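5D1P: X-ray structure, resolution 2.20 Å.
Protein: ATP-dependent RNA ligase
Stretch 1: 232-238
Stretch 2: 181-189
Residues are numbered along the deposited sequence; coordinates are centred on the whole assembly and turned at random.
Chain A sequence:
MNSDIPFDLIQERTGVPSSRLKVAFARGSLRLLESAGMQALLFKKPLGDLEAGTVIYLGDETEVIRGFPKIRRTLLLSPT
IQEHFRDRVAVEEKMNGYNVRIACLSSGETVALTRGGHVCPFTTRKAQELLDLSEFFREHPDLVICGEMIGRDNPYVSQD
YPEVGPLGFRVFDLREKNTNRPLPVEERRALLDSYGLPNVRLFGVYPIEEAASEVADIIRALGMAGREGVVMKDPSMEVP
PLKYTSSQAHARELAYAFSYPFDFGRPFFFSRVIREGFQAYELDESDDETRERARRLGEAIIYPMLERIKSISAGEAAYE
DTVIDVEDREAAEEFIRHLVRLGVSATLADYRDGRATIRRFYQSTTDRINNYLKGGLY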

ATOM      1  N   MET A 232      -2.505  -7.807 -25.457  1.00 28.71           N
ATOM      2  CA  MET A 232      -1.806  -7.659 -26.726  1.00 26.87           C
ATOM      3  C   MET A 232      -0.923  -8.855 -26.993  1.00 28.69           C
ATOM      4  O   MET A 232      -0.201  -9.309 -26.103  1.00 26.51           O
ATOM      5  CB  MET A 232      -0.973  -6.381 -26.722  1.00 31.15           C
ATOM      6  CG  MET A 232      -1.816  -5.126 -26.701  1.00 31.15           C
ATOM      7  SD  MET A 232      -0.862  -3.641 -26.384  1.00 34.27           S
ATOM      8  CE  MET A 232      -0.450  -3.836 -24.653  1.00 24.76           C
ATOM      9  N   LYS A 233      -0.972  -9.363 -28.222  1.00 29.74           N
ATOM     10  CA  LYS A 233      -0.292 -10.618 -28.529  1.00 31.52           C
ATOM     11  C   LYS A 233       0.503 -10.607 -29.820  1.00 31.87           C
ATOM     12  O   LYS A 233       0.101 -10.022 -30.832  1.00 30.31           O
ATOM     13  CB  LYS A 233      -1.305 -11.759 -28.593  1.00 28.64           C
ATOM     14  CG  LYS A 233      -1.883 -12.104 -27.246  1.00 30.04           C
ATOM     15  CD  LYS A 233      -2.951 -13.186 -27.340  1.00 31.09           C
ATOM     16  CE  LYS A 233      -3.534 -13.468 -25.951  1.00 33.58           C
ATOM     17  NZ  LYS A 233      -4.643 -14.434 -25.977  1.00 28.81           N
ATOM     18  N   ASP A 234       1.643 -11.277 -29.756  1.00 33.09           N
ATOM     19  CA  ASP A 234       2.414 -11.635 -30.922  1.00 32.15           C
ATOM     20  C   ASP A 234       1.629 -12.676 -31.702  1.00 36.33           C
ATOM     21  O   ASP A 234       1.362 -13.752 -31.179  1.00 34.63           O
ATOM     22  CB  ASP A 234       3.762 -12.186 -30.489  1.00 35.41           C
ATOM     23  CG  ASP A 234       4.677 -12.466 -31.650  1.00 41.23           C
ATOM     24  OD1 ASP A 234       4.487 -11.854 -32.720  1.00 36.28           O
ATOM     25  OD2 ASP A 234       5.609 -13.278 -31.475  1.00 46.49           O
ATOM     26  N   PRO A 235       1.242 -12.358 -32.949  1.00 36.33           N
ATOM     27  CA  PRO A 235       0.387 -13.236 -33.760  1.00 35.12           C
ATOM     28  C   PRO A 235       0.887 -14.672 -33.866  1.00 36.73           C
ATOM     29  O   PRO A 235       0.081 -15.588 -34.029  1.00 40.92           O
ATOM     30  CB  PRO A 235       0.403 -12.555 -35.122  1.00 33.33           C
ATOM     31  CG  PRO A 235       0.513 -11.123 -34.791  1.00 30.33           C
ATOM     32  CD  PRO A 235       1.447 -11.054 -33.600  1.00 30.69           C
ATOM     33  N   SER A 236       2.191 -14.879 -33.747  1.00 37.82           N
ATOM     34  CA  SER A 236       2.727 -16.234 -33.779  1.00 38.67           C
ATOM     35  C   SER A 236       3.154 -16.712 -32.395  1.00 43.86           C
ATOM     36  O   SER A 236       3.785 -17.767 -32.261  1.00 43.87           O
ATOM     37  CB  SER A 236       3.910 -16.324 -34.751  1.00 43.28           C
ATOM     38  OG  SER A 236       5.071 -15.761 -34.175  1.00 53.80           O
ATOM     39  N   MET A 237       2.814 -15.926 -31.373  1.00 44.80           N
ATOM     40  CA  MET A 237       3.055 -16.286 -29.972  1.00 39.70           C
ATOM     41  C   MET A 237       4.500 -16.696 -29.672  1.00 39.09           C
ATOM     42  O   MET A 237       4.747 -17.549 -28.821  1.00 44.06           O
ATOM     43  CB  MET A 237       2.087 -17.408 -29.548  1.00 37.70           C
ATOM     44  CG  MET A 237       0.625 -16.965 -29.494  1.00 34.93           C
ATOM     45  SD  MET A 237       0.329 -15.735 -28.169  1.00 33.70           S
ATOM     46  CE  MET A 237       0.040 -16.835 -26.783  1.00 27.97           C
ATOM     47  N   GLU A 238       5.451 -16.084 -30.367  1.00 43.93           N
ATOM     48  CA  GLU A 238       6.870 -16.304 -30.081  1.00 49.13           C
ATOM     49  C   GLU A 238       7.409 -15.267 -29.102  1.00 52.71           C
ATOM     50  O   GLU A 238       8.559 -15.327 -28.664  1.00 53.97           O
ATOM     51  CB  GLU A 238       7.685 -16.257 -31.371  1.00 54.93           C
ATOM     52  CG  GLU A 238       8.558 -17.488 -31.587  1.00 61.35           C
ATOM     53  CD  GLU A 238       8.625 -17.883 -33.044  1.00 63.82           C
ATOM     54  OE1 GLU A 238       9.475 -17.322 -33.769  1.00 75.34           O
ATOM     55  OE2 GLU A 238       7.816 -18.738 -33.465  1.00 62.65           O
TER
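Stretch 2, residues 181-189: RPLPVEERR

Stretch 1 leaves a strand and enters a turn; stretch 2 is an extended, proline-rich segment that runs into a helix. Met232 and Lys233 are the last strand residues. From Asp234 to Met237 the chain forms a type I beta turn, closed by a hydrogen bond from Met237 N to Asp234 O at 2.6 Å. In stretch 2, Pro182, Leu183 and Pro184 have psi values near 150°, so the backbone is extended there. Pro184 is the N-cap residue, and the helix starts at Val185 and continues beyond Arg189. Its first turn is marked by Arg188 N to Pro184 O at 3.0 Å and Arg189 N to Val185 O at 3.1 Å.

The two segments pass in opposite order. Early residues of stretch 1 meet the helical end of stretch 2, and late residues meet its extended beginning. In the register, Pro235 pairs with Val185, their CA atoms 5.1 Å apart, and Ser236 pairs with Pro184, their CA atoms 4.4 Å apart.

Met232 is out of reach of stretch 2. The CA-to-CB bond of Lys233 points toward stretch 2, and Lys233 CB lies 4.1 Å from Val185 CG2. The lysine side chain is extended, with chi2 to chi4 all t. Its end comes close to a like charge: Lys233 NZ is 3.7 Å from Arg188 NH2. Both of these atoms are hydrogen-bonded elsewhere in the structure.

Asp234 adds little surface to the contact. Asp234 O is 4.0 Å from Val185 CG2. Its side chain serves its own stretch instead: Asp234 OD2 accepts a weak hydrogen bond from Glu238 N at 3.0 Å.

Pro235 makes the central polar contact. Val185 N donates to Pro235 O at 2.9 Å, with an angle of 160° at the hydrogen. An amide in the first turn of a helix has no carbonyl one turn earlier in that helix to bind, and here the turn of stretch 1 provides the acceptor. The same Pro235 O lies 3.4 Å from Pro184 CB. Pro235 O also accepts a hydrogen bond from the O of water 1 at 2.7 Å. That water accepts from Glu186 N at 3.1 Å and donates to Glu186 OE2 at 3.0 Å, so it links the turn to the second helical residue.

Ser236 is exposed, and its CB points away from stretch 2. The backbone makes the approach, with Ser236 CA 4.1 Å from Pro184 CB.

Met237 has positive phi and psi, 52° and 34°. The CA-to-CB bond of Met237 points toward stretch 2, and all three chi angles are m. Of the stretch 1 residues, it has the largest area covered by stretch 2. Met237 CB packs against Pro182 CG at 3.8 Å, an apolar contact. Met237 CG lies 3.8 Å from Leu183 O and 4.3 Å from Pro184 CA. The CA-to-CB bond of Leu183 points away from stretch 1.

Glu238 and Arg181 make no contact across the stretches. Together the two stretches bury 365 Å², both sides summed.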

ATOM      1  N   ARG A 181       2.395 -25.388 -25.155  1.00 31.47           N
ATOM      2  CA  ARG A 181       2.644 -24.589 -26.351  1.00 32.96           C
ATOM      3  C   ARG A 181       1.330 -24.065 -26.941  1.00 33.53           C
ATOM      4  O   ARG A 181       0.381 -24.830 -27.150  1.00 35.01           O
ATOM      5  CB  ARG A 181       3.414 -25.398 -27.394  1.00 32.00           C
ATOM      6  CG  ARG A 181       3.756 -24.608 -28.633  1.00 34.70           C
ATOM      7  CD  ARG A 181       4.302 -25.511 -29.728  1.00 48.33           C
ATOM      8  NE  ARG A 181       4.491 -24.784 -30.987  1.00 51.67           N
ATOM      9  CZ  ARG A 181       3.542 -24.613 -31.908  1.00 52.40           C
ATOM     10  NH1 ARG A 181       2.326 -25.118 -31.734  1.00 44.49           N
ATOM     11  NH2 ARG A 181       3.821 -23.932 -33.010  1.00 57.83           N
ATOM     12  N   PRO A 182       1.267 -22.750 -27.182  1.00 32.31           N
ATOM     13  CA  PRO A 182       0.061 -22.081 -27.680  1.00 31.36           C
ATOM     14  C   PRO A 182      -0.027 -22.126 -29.189  1.00 33.60           C
ATOM     15  O   PRO A 182       0.999 -22.101 -29.849  1.00 36.09           O
ATOM     16  CB  PRO A 182       0.246 -20.635 -27.194  1.00 29.63           C
ATOM     17  CG  PRO A 182       1.737 -20.431 -27.229  1.00 30.21           C
ATOM     18  CD  PRO A 182       2.325 -21.781 -26.812  1.00 32.06           C
ATOM     19  N   LEU A 183      -1.234 -22.206 -29.734  1.00 37.71           N
ATOM     20  CA  LEU A 183      -1.417 -22.057 -31.177  1.00 34.63           C
ATOM     21  C   LEU A 183      -1.304 -20.576 -31.509  1.00 35.88           C
ATOM     22  O   LEU A 183      -1.660 -19.743 -30.678  1.00 34.94           O
ATOM     23  CB  LEU A 183      -2.776 -22.617 -31.619  1.00 31.58           C
ATOM     24  CG  LEU A 183      -2.941 -24.132 -31.841  1.00 35.13           C
ATOM     25  CD1 LEU A 183      -2.619 -24.943 -30.602  1.00 30.17           C
ATOM     26  CD2 LEU A 183      -4.370 -24.436 -32.298  1.00 32.23           C
ATOM     27  N   PRO A 184      -0.807 -20.239 -32.712  1.00 36.70           N
ATOM     28  CA  PRO A 184      -0.794 -18.838 -33.144  1.00 32.99           C
ATOM     29  C   PRO A 184      -2.214 -18.261 -33.128  1.00 32.79           C
ATOM     30  O   PRO A 184      -3.193 -19.013 -33.227  1.00 34.00           O
ATOM     31  CB  PRO A 184      -0.247 -18.912 -34.578  1.00 35.75           C
ATOM     32  CG  PRO A 184       0.365 -20.244 -34.696  1.00 32.32           C
ATOM     33  CD  PRO A 184      -0.397 -21.141 -33.798  1.00 33.56           C
ATOM     34  N   VAL A 185      -2.329 -16.947 -33.044  1.00 29.09           N
ATOM     35  CA  VAL A 185      -3.615 -16.315 -32.766  1.00 31.64           C
ATOM     36  C   VAL A 185      -4.659 -16.614 -33.836  1.00 33.11           C
ATOM     37  O   VAL A 185      -5.780 -17.030 -33.539  1.00 32.04           O
ATOM     38  CB  VAL A 185      -3.471 -14.780 -32.640  1.00 31.24           C
ATOM     39  CG1 VAL A 185      -4.841 -14.123 -32.471  1.00 31.42           C
ATOM     40  CG2 VAL A 185      -2.557 -14.433 -31.476  1.00 29.70           C
ATOM     41  N   GLU A 186      -4.299 -16.404 -35.089  1.00 33.12           N
ATOM     42  CA  GLU A 186      -5.305 -16.457 -36.135  1.00 32.06           C
ATOM     43  C   GLU A 186      -5.752 -17.894 -36.399  1.00 32.22           C
ATOM     44  O   GLU A 186      -6.938 -18.145 -36.582  1.00 29.58           O
ATOM     45  CB  GLU A 186      -4.776 -15.756 -37.385  1.00 36.86           C
ATOM     46  CG  GLU A 186      -4.933 -14.227 -37.240  1.00 40.73           C
ATOM     47  CD  GLU A 186      -4.038 -13.416 -38.162  1.00 46.46           C
ATOM     48  OE1 GLU A 186      -4.569 -12.487 -38.814  1.00 46.98           O
ATOM     49  OE2 GLU A 186      -2.814 -13.690 -38.215  1.00 42.31           O
ATOM     50  N   GLU A 187      -4.814 -18.835 -36.341  1.00 29.73           N
ATOM     51  CA  GLU A 187      -5.132 -20.242 -36.489  1.00 31.98           C
ATOM     52  C   GLU A 187      -6.042 -20.716 -35.351  1.00 29.63           C
ATOM     53  O   GLU A 187      -6.967 -21.495 -35.574  1.00 30.41           O
ATOM     54  CB  GLU A 187      -3.837 -21.083 -36.544  1.00 29.45           C
ATOM     55  CG  GLU A 187      -4.057 -22.595 -36.401  1.00 28.32           C
ATOM     56  CD  GLU A 187      -2.753 -23.389 -36.466  1.00 33.06           C
ATOM     57  OE1 GLU A 187      -1.758 -22.860 -36.997  1.00 38.60           O
ATOM     58  OE2 GLU A 187      -2.718 -24.539 -35.990  1.00 33.71           O
ATOM     59  N   ARG A 188      -5.769 -20.253 -34.136  1.00 27.17           N
ATOM     60  CA  ARG A 188      -6.560 -20.613 -32.966  1.00 27.79           C
ATOM     61  C   ARG A 188      -8.004 -20.162 -33.130  1.00 29.96           C
ATOM     62  O   ARG A 188      -8.934 -20.946 -32.937  1.00 31.24           O
ATOM     63  CB  ARG A 188      -5.955 -19.995 -31.698  1.00 27.68           C
ATOM     64  CG  ARG A 188      -6.578 -20.460 -30.386  1.00 29.84           C
ATOM     65  CD  ARG A 188      -7.039 -19.284 -29.497  1.00 28.19           C
ATOM     66  NE  ARG A 188      -6.055 -18.205 -29.425  1.00 29.02           N
ATOM     67  CZ  ARG A 188      -6.359 -16.910 -29.334  1.00 28.50           C
ATOM     68  NH1 ARG A 188      -7.630 -16.508 -29.293  1.00 25.69           N
ATOM     69  NH2 ARG A 188      -5.385 -16.013 -29.280  1.00 25.82           N
ATOM     70  N   ARG A 189      -8.190 -18.900 -33.499  1.00 25.84           N
ATOM     71  CA  ARG A 189      -9.526 -18.333 -33.650  1.00 28.39           C
ATOM     72  C   ARG A 189     -10.343 -19.029 -34.742  1.00 34.29           C
ATOM     73  O   ARG A 189     -11.555 -19.249 -34.596  1.00 35.14           O
ATOM     74  CB  ARG A 189      -9.428 -16.834 -33.942  1.00 30.10           C
ATOM     75  CG  ARG A 189      -8.642 -16.034 -32.879  1.00 37.16           C
ATOM     76  CD  ARG A 189      -8.672 -14.529 -33.163  1.00 29.41           C
ATOM     77  NE  ARG A 189     -10.056 -14.074 -33.179  1.00 35.22           N
ATOM     78  CZ  ARG A 189     -10.725 -13.725 -32.088  1.00 35.54           C
ATOM     79  NH1 ARG A 189     -10.111 -13.739 -30.904  1.00 34.24           N
ATOM     80  NH2 ARG A 189     -11.991 -13.338 -32.181  1.00 33.51           N
TER
HETATM   81  O   HOH W   1      -1.587 -15.465 -36.185  1.00 28.69           O